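Local coordinates for reticulocyte binding protein (Streptococcus agalactiae COH1, PDB 3FAW) that probably hydrolyses alpha-1,6-glucosidic linkages of pullulan and related glucans as a streptococcal cell-wall-anchored pullulanase, at residues Asp641-Leu649 and Tyr656-Tyr664. Residues are numbered along the deposited sequence; the frame is centred on the assembly and turned at random.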
ATOM      1  N   ASP A 641     -17.455  26.068 -11.523  1.00 42.86           N
ATOM      2  CA  ASP A 641     -17.274  26.639 -10.187  1.00 43.45           C
ATOM      3  C   ASP A 641     -17.842  25.739  -9.086  1.00 43.72           C
ATOM      4  O   ASP A 641     -17.278  25.661  -7.992  1.00 44.65           O
ATOM      5  CB  ASP A 641     -17.937  28.021 -10.104  1.00 43.82           C
ATOM      6  CG  ASP A 641     -17.373  29.009 -11.116  1.00 46.11           C
ATOM      7  OD1 ASP A 641     -17.007  28.585 -12.235  1.00 47.72           O
ATOM      8  OD2 ASP A 641     -17.306  30.215 -10.795  1.00 48.40           O
ATOM      9  N   LYS A 642     -18.950  25.060  -9.382  1.00 43.29           N
ATOM     10  CA  LYS A 642     -19.668  24.256  -8.388  1.00 42.85           C
ATOM     11  C   LYS A 642     -19.461  22.747  -8.574  1.00 41.85           C
ATOM     12  O   LYS A 642     -20.279  21.945  -8.117  1.00 42.07           O
ATOM     13  CB  LYS A 642     -21.165  24.586  -8.440  1.00 43.03           C
ATOM     14  CG  LYS A 642     -21.472  26.082  -8.366  1.00 44.25           C
ATOM     15  CD  LYS A 642     -22.962  26.363  -8.232  1.00 45.09           C
ATOM     16  CE  LYS A 642     -23.725  25.987  -9.494  1.00 47.06           C
ATOM     17  NZ  LYS A 642     -25.124  26.501  -9.474  1.00 48.20           N
ATOM     18  N   LEU A 643     -18.364  22.364  -9.227  1.00 40.26           N
ATOM     19  CA  LEU A 643     -18.073  20.951  -9.485  1.00 39.58           C
ATOM     20  C   LEU A 643     -17.930  20.149  -8.194  1.00 38.42           C
ATOM     21  O   LEU A 643     -17.379  20.647  -7.209  1.00 38.62           O
ATOM     22  CB  LEU A 643     -16.787  20.797 -10.304  1.00 39.63           C
ATOM     23  CG  LEU A 643     -16.865  21.191 -11.778  1.00 40.75           C
ATOM     24  CD1 LEU A 643     -15.472  21.274 -12.388  1.00 40.06           C
ATOM     25  CD2 LEU A 643     -17.739  20.215 -12.555  1.00 41.81           C
ATOM     26  N   PRO A 644     -18.420  18.896  -8.197  1.00 36.74           N
ATOM     27  CA  PRO A 644     -18.231  18.026  -7.040  1.00 35.53           C
ATOM     28  C   PRO A 644     -16.780  17.572  -6.943  1.00 33.98           C
ATOM     29  O   PRO A 644     -16.103  17.436  -7.966  1.00 34.08           O
ATOM     30  CB  PRO A 644     -19.159  16.843  -7.328  1.00 35.58           C
ATOM     31  CG  PRO A 644     -19.291  16.812  -8.798  1.00 35.60           C
ATOM     32  CD  PRO A 644     -19.163  18.224  -9.279  1.00 36.52           C
ATOM     33  N   ASN A 645     -16.313  17.346  -5.720  1.00 31.89           N
ATOM     34  CA  ASN A 645     -14.914  17.002  -5.488  1.00 30.92           C
ATOM     35  C   ASN A 645     -14.560  15.625  -6.052  1.00 28.12           C
ATOM     36  O   ASN A 645     -15.305  14.663  -5.863  1.00 27.96           O
ATOM     37  CB  ASN A 645     -14.601  17.045  -3.990  1.00 31.55           C
ATOM     38  CG  ASN A 645     -13.118  16.916  -3.698  1.00 33.34           C
ATOM     39  OD1 ASN A 645     -12.287  17.565  -4.338  1.00 33.17           O
ATOM     40  ND2 ASN A 645     -12.777  16.077  -2.722  1.00 34.58           N
ATOM     41  N   LYS A 646     -13.429  15.551  -6.757  1.00 24.95           N
ATOM     42  CA  LYS A 646     -12.865  14.282  -7.232  1.00 22.91           C
ATOM     43  C   LYS A 646     -13.831  13.474  -8.102  1.00 20.84           C
ATOM     44  O   LYS A 646     -13.848  12.238  -8.045  1.00 18.85           O
ATOM     45  CB  LYS A 646     -12.392  13.436  -6.041  1.00 23.93           C
ATOM     46  CG  LYS A 646     -11.329  14.109  -5.164  1.00 24.64           C
ATOM     47  CD  LYS A 646     -10.043  14.386  -5.934  1.00 27.35           C
ATOM     48  CE  LYS A 646      -8.935  14.883  -5.014  1.00 29.29           C
ATOM     49  NZ  LYS A 646      -7.679  15.149  -5.766  1.00 28.65           N
ATOM     50  N   ALA A 647     -14.604  14.180  -8.927  1.00 18.33           N
ATOM     51  CA  ALA A 647     -15.640  13.574  -9.763  1.00 17.47           C
ATOM     52  C   ALA A 647     -15.309  13.689 -11.250  1.00 17.75           C
ATOM     53  O   ALA A 647     -14.637  14.630 -11.683  1.00 18.26           O
ATOM     54  CB  ALA A 647     -16.980  14.221  -9.481  1.00 16.44           C
ATOM     55  N   THR A 648     -15.792  12.721 -12.021  1.00 17.17           N
ATOM     56  CA  THR A 648     -15.592  12.687 -13.467  1.00 16.88           C
ATOM     57  C   THR A 648     -16.955  12.686 -14.153  1.00 16.08           C
ATOM     58  O   THR A 648     -17.824  11.881 -13.815  1.00 16.11           O
ATOM     59  CB  THR A 648     -14.788  11.436 -13.888  1.00 16.16           C
ATOM     60  OG1 THR A 648     -13.445  11.545 -13.396  1.00 17.75           O
ATOM     61  CG2 THR A 648     -14.767  11.272 -15.409  1.00 15.21           C
ATOM     62  N   LEU A 649     -17.123  13.588 -15.113  1.00 16.57           N
ATOM     63  CA  LEU A 649     -18.365  13.729 -15.864  1.00 17.55           C
ATOM     64  C   LEU A 649     -18.379  12.778 -17.054  1.00 18.27           C
ATOM     65  O   LEU A 649     -17.423  12.727 -17.827  1.00 19.55           O
ATOM     66  CB  LEU A 649     -18.512  15.169 -16.367  1.00 16.86           C
ATOM     67  CG  LEU A 649     -19.781  15.549 -17.142  1.00 18.64           C
ATOM     68  CD1 LEU A 649     -21.007  15.615 -16.224  1.00 12.69           C
ATOM     69  CD2 LEU A 649     -19.570  16.881 -17.859  1.00 18.05           C
ATOM     70  N   TYR A 656     -27.756  12.057 -13.062  1.00 17.90           N
ATOM     71  CA  TYR A 656     -26.575  11.747 -12.236  1.00 18.08           C
ATOM     72  C   TYR A 656     -25.339  11.402 -13.077  1.00 16.99           C
ATOM     73  O   TYR A 656     -24.918  10.245 -13.110  1.00 16.79           O
ATOM     74  CB  TYR A 656     -26.868  10.608 -11.253  1.00 19.06           C
ATOM     75  CG  TYR A 656     -28.046  10.840 -10.333  1.00 20.08           C
ATOM     76  CD1 TYR A 656     -28.046  11.888  -9.416  1.00 19.20           C
ATOM     77  CD2 TYR A 656     -29.150   9.993 -10.363  1.00 21.41           C
ATOM     78  CE1 TYR A 656     -29.121  12.089  -8.561  1.00 20.62           C
ATOM     79  CE2 TYR A 656     -30.230  10.188  -9.514  1.00 20.63           C
ATOM     80  CZ  TYR A 656     -30.211  11.235  -8.616  1.00 21.21           C
ATOM     81  OH  TYR A 656     -31.279  11.430  -7.772  1.00 24.29           O
ATOM     82  N   PRO A 657     -24.748  12.406 -13.754  1.00 16.29           N
ATOM     83  CA  PRO A 657     -23.649  12.165 -14.693  1.00 15.81           C
ATOM     84  C   PRO A 657     -22.241  12.082 -14.085  1.00 15.98           C
ATOM     85  O   PRO A 657     -21.297  11.725 -14.798  1.00 16.60           O
ATOM     86  CB  PRO A 657     -23.741  13.372 -15.625  1.00 15.56           C
ATOM     87  CG  PRO A 657     -24.221  14.473 -14.746  1.00 15.16           C
ATOM     88  CD  PRO A 657     -25.092  13.840 -13.685  1.00 15.76           C
ATOM     89  N   TYR A 658     -22.098  12.404 -12.798  1.00 15.70           N
ATOM     90  CA  TYR A 658     -20.784  12.440 -12.143  1.00 15.26           C
ATOM     91  C   TYR A 658     -20.443  11.122 -11.441  1.00 14.78           C
ATOM     92  O   TYR A 658     -21.271  10.550 -10.737  1.00 13.80           O
ATOM     93  CB  TYR A 658     -20.708  13.604 -11.150  1.00 15.69           C
ATOM     94  CG  TYR A 658     -20.759  14.970 -11.805  1.00 13.57           C
ATOM     95  CD1 TYR A 658     -19.624  15.527 -12.386  1.00 13.15           C
ATOM     96  CD2 TYR A 658     -21.941  15.706 -11.839  1.00 15.70           C
ATOM     97  CE1 TYR A 658     -19.664  16.789 -12.986  1.00 14.57           C
ATOM     98  CE2 TYR A 658     -21.995  16.964 -12.436  1.00 12.79           C
ATOM     99  CZ  TYR A 658     -20.852  17.500 -13.006  1.00 15.14           C
ATOM    100  OH  TYR A 658     -20.896  18.742 -13.603  1.00 18.80           O
ATOM    101  N   PHE A 659     -19.212  10.657 -11.656  1.00 15.48           N
ATOM    102  CA  PHE A 659     -18.690   9.430 -11.054  1.00 15.39           C
ATOM    103  C   PHE A 659     -17.387   9.762 -10.318  1.00 15.62           C
ATOM    104  O   PHE A 659     -16.555  10.513 -10.824  1.00 15.85           O
ATOM    105  CB  PHE A 659     -18.416   8.371 -12.131  1.00 15.29           C
ATOM    106  CG  PHE A 659     -19.642   7.942 -12.910  1.00 15.44           C
ATOM    107  CD1 PHE A 659     -20.185   6.679 -12.735  1.00 15.71           C
ATOM    108  CD2 PHE A 659     -20.235   8.794 -13.834  1.00 13.47           C
ATOM    109  CE1 PHE A 659     -21.302   6.275 -13.459  1.00 18.29           C
ATOM    110  CE2 PHE A 659     -21.353   8.403 -14.558  1.00 15.72           C
ATOM    111  CZ  PHE A 659     -21.890   7.142 -14.370  1.00 15.71           C
ATOM    112  N   ILE A 660     -17.204   9.189  -9.130  1.00 16.29           N
ATOM    113  CA  ILE A 660     -16.058   9.527  -8.282  1.00 15.34           C
ATOM    114  C   ILE A 660     -14.823   8.699  -8.636  1.00 14.41           C
ATOM    115  O   ILE A 660     -14.869   7.468  -8.636  1.00 12.44           O
ATOM    116  CB  ILE A 660     -16.392   9.348  -6.783  1.00 15.81           C
ATOM    117  CG1 ILE A 660     -17.614  10.197  -6.393  1.00 15.57           C
ATOM    118  CG2 ILE A 660     -15.192   9.713  -5.917  1.00 15.13           C
ATOM    119  CD1 ILE A 660     -17.507  11.677  -6.748  1.00 12.02           C
ATOM    120  N   HIS A 661     -13.723   9.394  -8.933  1.00 13.99           N
ATOM    121  CA  HIS A 661     -12.450   8.754  -9.277  1.00 14.42           C
ATOM    122  C   HIS A 661     -11.448   8.753  -8.117  1.00 14.61           C
ATOM    123  O   HIS A 661     -10.361   8.196  -8.241  1.00 13.64           O
ATOM    124  CB  HIS A 661     -11.818   9.421 -10.508  1.00 14.82           C
ATOM    125  CG  HIS A 661     -11.483  10.867 -10.314  1.00 15.41           C
ATOM    126  ND1 HIS A 661     -12.319  11.885 -10.723  1.00 15.76           N
ATOM    127  CD2 HIS A 661     -10.401  11.466  -9.761  1.00 13.71           C
ATOM    128  CE1 HIS A 661     -11.768  13.048 -10.424  1.00 13.79           C
ATOM    129  NE2 HIS A 661     -10.606  12.822  -9.839  1.00 12.12           N
ATOM    130  N   ASP A 662     -11.800   9.377  -6.996  1.00 13.46           N
ATOM    131  CA  ASP A 662     -10.930   9.371  -5.813  1.00 12.29           C
ATOM    132  C   ASP A 662     -11.790   9.434  -4.559  1.00 11.39           C
ATOM    133  O   ASP A 662     -12.071  10.513  -4.034  1.00  9.65           O
ATOM    134  CB  ASP A 662      -9.934  10.538  -5.883  1.00 13.07           C
ATOM    135  CG  ASP A 662      -8.922  10.541  -4.737  1.00 14.08           C
ATOM    136  OD1 ASP A 662      -8.866   9.576  -3.946  1.00 21.16           O
ATOM    137  OD2 ASP A 662      -8.165  11.526  -4.637  1.00 17.18           O
ATOM    138  N   SER A 663     -12.200   8.262  -4.079  1.00 11.66           N
ATOM    139  CA  SER A 663     -13.215   8.170  -3.027  1.00 12.37           C
ATOM    140  C   SER A 663     -12.641   8.041  -1.608  1.00 12.92           C
ATOM    141  O   SER A 663     -13.291   7.498  -0.717  1.00 14.73           O
ATOM    142  CB  SER A 663     -14.176   7.012  -3.333  1.00 12.43           C
ATOM    143  OG  SER A 663     -13.512   5.765  -3.307  1.00 10.77           O
ATOM    144  N   TYR A 664     -11.443   8.579  -1.392  1.00 14.74           N
ATOM    145  CA  TYR A 664     -10.777   8.505  -0.088  1.00 14.70           C
ATOM    146  C   TYR A 664     -11.564   9.188   1.041  1.00 14.99           C
ATOM    147  O   TYR A 664     -11.455   8.781   2.196  1.00 14.81           O
ATOM    148  CB  TYR A 664      -9.362   9.099  -0.175  1.00 15.59           C
ATOM    149  CG  TYR A 664      -9.283  10.607  -0.005  1.00 16.30           C
ATOM    150  CD1 TYR A 664      -8.694  11.170   1.124  1.00 17.68           C
ATOM    151  CD2 TYR A 664      -9.801  11.470  -0.971  1.00 20.47           C
ATOM    152  CE1 TYR A 664      -8.617  12.548   1.288  1.00 19.25           C
ATOM    153  CE2 TYR A 664      -9.729  12.853  -0.814  1.00 19.44           C
ATOM    154  CZ  TYR A 664      -9.136  13.384   0.317  1.00 20.33           C
ATOM    155  OH  TYR A 664      -9.056  14.751   0.482  1.00 18.91           O
TER
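A two-stranded antiparallel beta hairpin, formed by strands 647-649 and 658-660, brings the two segments together, with the phenol ring of Tyr658 clasped between Pro644 and Leu649. CG of Pro644 lies over one face, 4.0 Å from the ring centroid, and CD1 of Leu649 over the opposite face at 3.9 Å, so CH-pi contacts hold the ring from both sides. Leu649 gets there because its CG stands anti to the backbone N (chi1 -178°), and the same CD1 also packs on CB of Pro657 at 3.6 Å. The Tyr658 hydroxyl, beside CD2 of Leu643, hydrogen-bonds to Val638 N. Ala647 and Ile660 continue this apolar face; Ile660 also rests on Ile670 of helix 668-671.

Thr648 and Phe659 form the hydrogen-bonded pair, linked by Thr648 N to Phe659 O (2.6 Å) and Phe659 N to Thr648 O (2.8 Å). A third backbone bond, from His661 N to Lys646 O (3.0 Å), extends the pairing past the strand. His661 then folds back, its ring placed by a chi1 of 62° so that one face lies against Lys646 O. From there ND1 gives a weak, bent hydrogen bond to OG1 of Thr648 (2.9 Å, 123° at the hydrogen). Farther out, the aliphatic chain of Lys646 runs alongside Asp662, ending in a long salt bridge from NZ to OD2 at 3.8 Å.

Asn645 O hydrogen-bonds to OG of Ser337, and its ND2, more weakly, to OG of Ser338. The type II turn from Pro644 to Ala647 leads into the first strand of this short antiparallel hairpin, in the loop region following strand 614-618 of the TIM barrel.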